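PDB 3TQE: malonyl-CoA-[acyl-carrier-protein] transacylase from Coxiella burnetii, which probably transfers the malonyl group from malonyl-CoA to holo-acyl carrier protein, supplying malonyl-ACP for fatty acid synthesis. Local coordinates for residues L117-V129 with L208-I220. Numbering follows the deposited sequence. Where two conformers were deposited one is given.
Sequences LVEKRGQYMQEAV and LMQPAADRLAQDI. With GLY (glycine), chain B.
Y124 and L216 interlock where helices 117-128 and 210-220 pack nearly antiparallel, their axes 8.0 Å apart at 151°. Y124 is a knob among A212, R215, L216 and D219. L216 is the return knob, among L117, K120, R121 and Y124. The helices are closest at A212, whose small side chain lets its CA come within 4.8 Å of Y124 CA. On the buried side, L117 CD1 touches L216 CD1 at 3.7 Å. CG of L117 points opposite the backbone N, which brings the branched end in toward helix 210-220. At the other end, the bent chain of M209, a selenomethionine, sets CE against A128 CB at 3.7 Å. Its SE faces CG of selenomethionine M125 in the conformer given.

This pair belongs to the acyltransferase fold of the FabD family, and its buried side reaches the predicted active site. R121 CB and CG pass across L216 CD2 at a slant, and the chain then runs extended to the glycine pocket. There R121 NH1 donates to glycine O at 3.0 Å, nearly straight at 167°, and also bonds Q67. R121 NH2 bonds Q254 and S96, the predicted nucleophile.

The solvent side is polar and water-lined. R215 CB sits over one face of the Y124 ring, 3.8 Å from its centroid. The guanidinium continues over CD1, its plane tilted 34° from the ring. R215 NH1 also makes a salt bridge to E127 OE1 (2.9 Å), met from above the carboxylate plane. D219 OD2 lies at the ring edge and takes a very short 2.5 Å bond from Y124 OH. Two waters donate to D219 OD1.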
loop_
_atom_site.group_PDB
_atom_site.type_symbol
_atom_site.label_atom_id
_atom_site.label_comp_id
_atom_site.label_asym_id
_atom_site.label_seq_id
_atom_site.Cartn_x
_atom_site.Cartn_y
_atom_site.Cartn_z
ATOM N N LEU A 117 3.003 -1.401 -15.055
ATOM C CA LEU A 117 3.368 -0.124 -14.512
ATOM C C LEU A 117 4.031 -0.284 -13.131
ATOM O O LEU A 117 4.994 0.405 -12.815
ATOM C CB LEU A 117 2.138 0.753 -14.384
ATOM C CG LEU A 117 2.371 2.156 -13.890
ATOM C CD1 LEU A 117 3.267 2.939 -14.842
ATOM C CD2 LEU A 117 1.030 2.817 -13.685
ATOM N N VAL A 118 3.494 -1.154 -12.286
ATOM C CA VAL A 118 4.078 -1.277 -10.962
ATOM C C VAL A 118 5.373 -2.061 -10.987
ATOM O O VAL A 118 6.203 -1.858 -10.123
ATOM C CB VAL A 118 3.104 -1.794 -9.891
ATOM C CG1 VAL A 118 1.887 -0.880 -9.769
ATOM C CG2 VAL A 118 2.725 -3.246 -10.100
ATOM N N GLU A 119 5.557 -2.934 -11.984
ATOM C CA GLU A 119 6.858 -3.514 -12.167
ATOM C C GLU A 119 7.870 -2.423 -12.447
ATOM O O GLU A 119 8.944 -2.413 -11.859
ATOM C CB GLU A 119 6.849 -4.522 -13.290
ATOM C CG GLU A 119 8.226 -5.121 -13.492
ATOM C CD GLU A 119 8.306 -6.094 -14.610
ATOM O OE1 GLU A 119 7.831 -5.757 -15.717
ATOM O OE2 GLU A 119 8.868 -7.193 -14.372
ATOM N N LYS A 120 7.507 -1.486 -13.318
ATOM C CA LYS A 120 8.395 -0.374 -13.606
ATOM C C LYS A 120 8.599 0.492 -12.380
ATOM O O LYS A 120 9.717 0.923 -12.081
ATOM C CB LYS A 120 7.874 0.470 -14.754
ATOM C CG LYS A 120 8.079 -0.157 -16.121
ATOM C CD LYS A 120 7.238 0.580 -17.137
ATOM C CE LYS A 120 7.389 -0.003 -18.526
ATOM N NZ LYS A 120 6.463 0.689 -19.483
ATOM N N ARG A 121 7.533 0.730 -11.650
ATOM C CA ARG A 121 7.640 1.512 -10.428
ATOM C C ARG A 121 8.673 0.894 -9.501
ATOM O O ARG A 121 9.527 1.587 -8.953
ATOM C CB ARG A 121 6.285 1.630 -9.750
ATOM C CG ARG A 121 6.257 2.426 -8.469
ATOM C CD ARG A 121 4.849 2.439 -7.974
ATOM N NE ARG A 121 4.623 3.274 -6.792
ATOM C CZ ARG A 121 4.726 2.867 -5.532
ATOM N NH1 ARG A 121 5.102 1.629 -5.239
ATOM N NH2 ARG A 121 4.465 3.724 -4.545
ATOM N N GLY A 122 8.592 -0.421 -9.313
ATOM C CA GLY A 122 9.559 -1.100 -8.473
ATOM C C GLY A 122 10.953 -0.990 -9.025
ATOM O O GLY A 122 11.912 -0.715 -8.285
ATOM N N GLN A 123 11.090 -1.231 -10.315
ATOM C CA GLN A 123 12.410 -1.149 -10.951
ATOM C C GLN A 123 13.001 0.232 -10.780
ATOM O O GLN A 123 14.161 0.367 -10.372
ATOM C CB GLN A 123 12.323 -1.545 -12.419
ATOM C CG GLN A 123 12.041 -3.034 -12.568
ATOM C CD GLN A 123 11.776 -3.488 -13.970
ATOM O OE1 GLN A 123 11.414 -2.698 -14.818
ATOM N NE2 GLN A 123 11.933 -4.810 -14.213
ATOM N N TYR A 124 12.223 1.258 -11.053
ATOM C CA TYR A 124 12.769 2.601 -10.989
ATOM C C TYR A 124 13.124 2.975 -9.556
ATOM O O TYR A 124 14.121 3.630 -9.300
ATOM C CB TYR A 124 11.791 3.614 -11.546
ATOM C CG TYR A 124 11.382 3.422 -12.962
ATOM C CD1 TYR A 124 12.142 2.719 -13.854
ATOM C CD2 TYR A 124 10.223 3.980 -13.420
ATOM C CE1 TYR A 124 11.726 2.555 -15.181
ATOM C CE2 TYR A 124 9.832 3.846 -14.725
ATOM C CZ TYR A 124 10.598 3.141 -15.604
ATOM O OH TYR A 124 10.171 2.995 -16.904
HETATM N N MSE A 125 12.262 2.612 -8.616
HETATM C CA MSE A 125 12.528 2.944 -7.220
HETATM C C MSE A 125 13.789 2.265 -6.724
HETATM O O MSE A 125 14.566 2.867 -6.001
HETATM C CB MSE A 125 11.343 2.563 -6.347
HETATM C CG MSE A 125 10.151 3.462 -6.585
HETATM SE SE MSE A 125 8.606 2.961 -5.558
HETATM C CE MSE A 125 9.238 1.238 -4.950
ATOM N N GLN A 126 13.986 1.029 -7.140
ATOM C CA GLN A 126 15.171 0.289 -6.756
ATOM C C GLN A 126 16.447 0.977 -7.214
ATOM O O GLN A 126 17.488 0.897 -6.550
ATOM C CB GLN A 126 15.106 -1.086 -7.393
ATOM C CG GLN A 126 16.274 -1.966 -7.087
ATOM C CD GLN A 126 16.198 -2.449 -5.716
ATOM O OE1 GLN A 126 16.927 -1.990 -4.808
ATOM N NE2 GLN A 126 15.268 -3.358 -5.505
ATOM N N GLU A 127 16.370 1.613 -8.371
ATOM C CA GLU A 127 17.530 2.202 -9.018
ATOM C C GLU A 127 17.804 3.615 -8.581
ATOM O O GLU A 127 18.860 4.176 -8.922
ATOM C CB GLU A 127 17.338 2.144 -10.529
ATOM C CG GLU A 127 17.315 0.734 -11.032
ATOM C CD GLU A 127 17.231 0.647 -12.555
ATOM O OE1 GLU A 127 17.477 1.693 -13.206
ATOM O OE2 GLU A 127 16.917 -0.456 -13.095
ATOM N N ALA A 128 16.896 4.222 -7.821
ATOM C CA ALA A 128 17.002 5.648 -7.570
ATOM C C ALA A 128 18.190 5.999 -6.706
ATOM O O ALA A 128 18.785 7.030 -6.918
ATOM C CB ALA A 128 15.742 6.179 -6.941
ATOM N N VAL A 129 18.483 5.149 -5.728
ATOM C CA VAL A 129 19.537 5.397 -4.743
ATOM C C VAL A 129 20.515 4.237 -4.791
ATOM O O VAL A 129 20.103 3.089 -4.756
ATOM C CB VAL A 129 18.910 5.494 -3.324
ATOM C CG1 VAL A 129 19.945 5.652 -2.239
ATOM C CG2 VAL A 129 17.921 6.659 -3.280
ATOM N N LEU A 208 14.557 11.522 -2.329
ATOM C CA LEU A 208 15.487 10.634 -3.011
ATOM C C LEU A 208 14.847 9.808 -4.108
ATOM O O LEU A 208 15.540 9.269 -4.953
ATOM C CB LEU A 208 16.176 9.702 -2.034
ATOM C CG LEU A 208 17.014 10.423 -0.990
ATOM C CD1 LEU A 208 17.651 9.380 -0.116
ATOM C CD2 LEU A 208 18.061 11.320 -1.659
HETATM N N MSE A 209 13.520 9.716 -4.097
HETATM C CA MSE A 209 12.822 9.017 -5.144
HETATM C C MSE A 209 12.584 9.876 -6.371
HETATM O O MSE A 209 12.023 9.395 -7.346
HETATM C CB MSE A 209 11.491 8.510 -4.622
HETATM C CG MSE A 209 11.561 7.365 -3.690
HETATM SE SE MSE A 209 12.388 5.746 -4.403
HETATM C CE MSE A 209 14.132 5.987 -3.618
ATOM N N GLN A 210 13.014 11.141 -6.365
ATOM C CA GLN A 210 12.704 11.975 -7.498
ATOM C C GLN A 210 13.169 11.383 -8.848
ATOM O O GLN A 210 12.450 11.474 -9.825
ATOM C CB GLN A 210 13.243 13.382 -7.312
ATOM C CG GLN A 210 12.751 14.345 -8.373
ATOM C CD GLN A 210 11.244 14.573 -8.346
ATOM O OE1 GLN A 210 10.661 14.830 -7.297
ATOM N NE2 GLN A 210 10.609 14.474 -9.517
ATOM N N PRO A 211 14.341 10.748 -8.909
ATOM C CA PRO A 211 14.724 10.190 -10.208
ATOM C C PRO A 211 13.754 9.124 -10.684
ATOM O O PRO A 211 13.489 9.003 -11.874
ATOM C CB PRO A 211 16.086 9.568 -9.924
ATOM C CG PRO A 211 16.600 10.329 -8.763
ATOM C CD PRO A 211 15.435 10.671 -7.926
ATOM N N ALA A 212 13.229 8.339 -9.754
ATOM C CA ALA A 212 12.243 7.328 -10.090
ATOM C C ALA A 212 10.936 7.960 -10.511
ATOM O O ALA A 212 10.286 7.484 -11.426
ATOM C CB ALA A 212 12.015 6.426 -8.900
ATOM N N ALA A 213 10.550 9.016 -9.832
ATOM C CA ALA A 213 9.322 9.709 -10.142
ATOM C C ALA A 213 9.392 10.261 -11.564
ATOM O O ALA A 213 8.423 10.200 -12.314
ATOM C CB ALA A 213 9.081 10.812 -9.165
ATOM N N ASP A 214 10.542 10.810 -11.932
ATOM C CA ASP A 214 10.698 11.361 -13.262
ATOM C C ASP A 214 10.529 10.287 -14.317
ATOM O O ASP A 214 9.915 10.523 -15.354
ATOM C CB ASP A 214 12.049 12.019 -13.417
ATOM C CG ASP A 214 12.197 13.281 -12.559
ATOM O OD1 ASP A 214 11.186 13.817 -12.065
ATOM O OD2 ASP A 214 13.352 13.726 -12.378
ATOM N N ARG A 215 11.060 9.107 -14.054
ATOM C CA ARG A 215 10.948 8.005 -14.988
ATOM C C ARG A 215 9.531 7.488 -15.040
ATOM O O ARG A 215 8.973 7.266 -16.123
ATOM C CB ARG A 215 11.918 6.901 -14.632
ATOM C CG ARG A 215 13.350 7.329 -14.804
ATOM C CD ARG A 215 14.272 6.287 -14.275
ATOM N NE ARG A 215 14.387 5.147 -15.168
ATOM C CZ ARG A 215 15.022 4.013 -14.879
ATOM N NH1 ARG A 215 15.592 3.835 -13.689
ATOM N NH2 ARG A 215 15.083 3.045 -15.795
ATOM N N LEU A 216 8.927 7.310 -13.876
ATOM C CA LEU A 216 7.579 6.778 -13.857
ATOM C C LEU A 216 6.603 7.734 -14.509
ATOM O O LEU A 216 5.608 7.294 -15.077
ATOM C CB LEU A 216 7.152 6.450 -12.431
ATOM C CG LEU A 216 5.922 5.527 -12.356
ATOM C CD1 LEU A 216 6.229 4.143 -12.964
ATOM C CD2 LEU A 216 5.505 5.442 -10.915
ATOM N N ALA A 217 6.862 9.037 -14.420
ATOM C CA ALA A 217 5.945 10.005 -14.995
ATOM C C ALA A 217 5.823 9.793 -16.484
ATOM O O ALA A 217 4.766 9.995 -17.052
ATOM C CB ALA A 217 6.393 11.405 -14.684
ATOM N N GLN A 218 6.910 9.390 -17.107
ATOM C CA GLN A 218 6.896 9.126 -18.538
ATOM C C GLN A 218 5.996 7.949 -18.879
ATOM O O GLN A 218 5.240 7.987 -19.854
ATOM C CB GLN A 218 8.312 8.900 -19.018
ATOM C CG GLN A 218 9.203 10.084 -18.828
ATOM C CD GLN A 218 10.606 9.848 -19.353
ATOM O OE1 GLN A 218 11.189 8.776 -19.173
ATOM N NE2 GLN A 218 11.158 10.857 -20.018
ATOM N N ASP A 219 6.031 6.914 -18.055
ATOM C CA ASP A 219 5.199 5.745 -18.306
ATOM C C ASP A 219 3.756 6.008 -17.997
ATOM O O ASP A 219 2.863 5.563 -18.707
ATOM C CB ASP A 219 5.665 4.554 -17.473
ATOM C CG ASP A 219 7.039 4.094 -17.850
ATOM O OD1 ASP A 219 7.313 3.858 -19.047
ATOM O OD2 ASP A 219 7.859 3.940 -16.944
ATOM N N ILE A 220 3.510 6.725 -16.921
ATOM C CA ILE A 220 2.150 6.998 -16.460
ATOM C C ILE A 220 1.412 7.885 -17.470
ATOM O O ILE A 220 0.217 7.830 -17.585
ATOM C CB ILE A 220 2.172 7.587 -15.015
ATOM C CG1 ILE A 220 2.415 6.440 -14.023
ATOM C CG2 ILE A 220 0.900 8.328 -14.658
ATOM C CD1 ILE A 220 2.551 6.860 -12.598
HETATM N N GLY B . 6.702 2.001 0.981
HETATM C CA GLY B . 6.465 0.945 -0.056
HETATM C C GLY B . 6.338 1.512 -1.458
HETATM O O GLY B . 5.763 0.914 -2.390
HETATM O OXT GLY B . 6.803 2.615 -1.691
HETATM O O HOH W 1 6.005 3.487 -21.207
HETATM O O HOH W 2 9.021 2.300 -19.924
HETATM O O HOH W 3 15.167 5.373 -11.209
HETATM O O HOH W 4 13.169 2.952 -18.442
HETATM O O HOH W 5 18.170 9.724 -5.478
#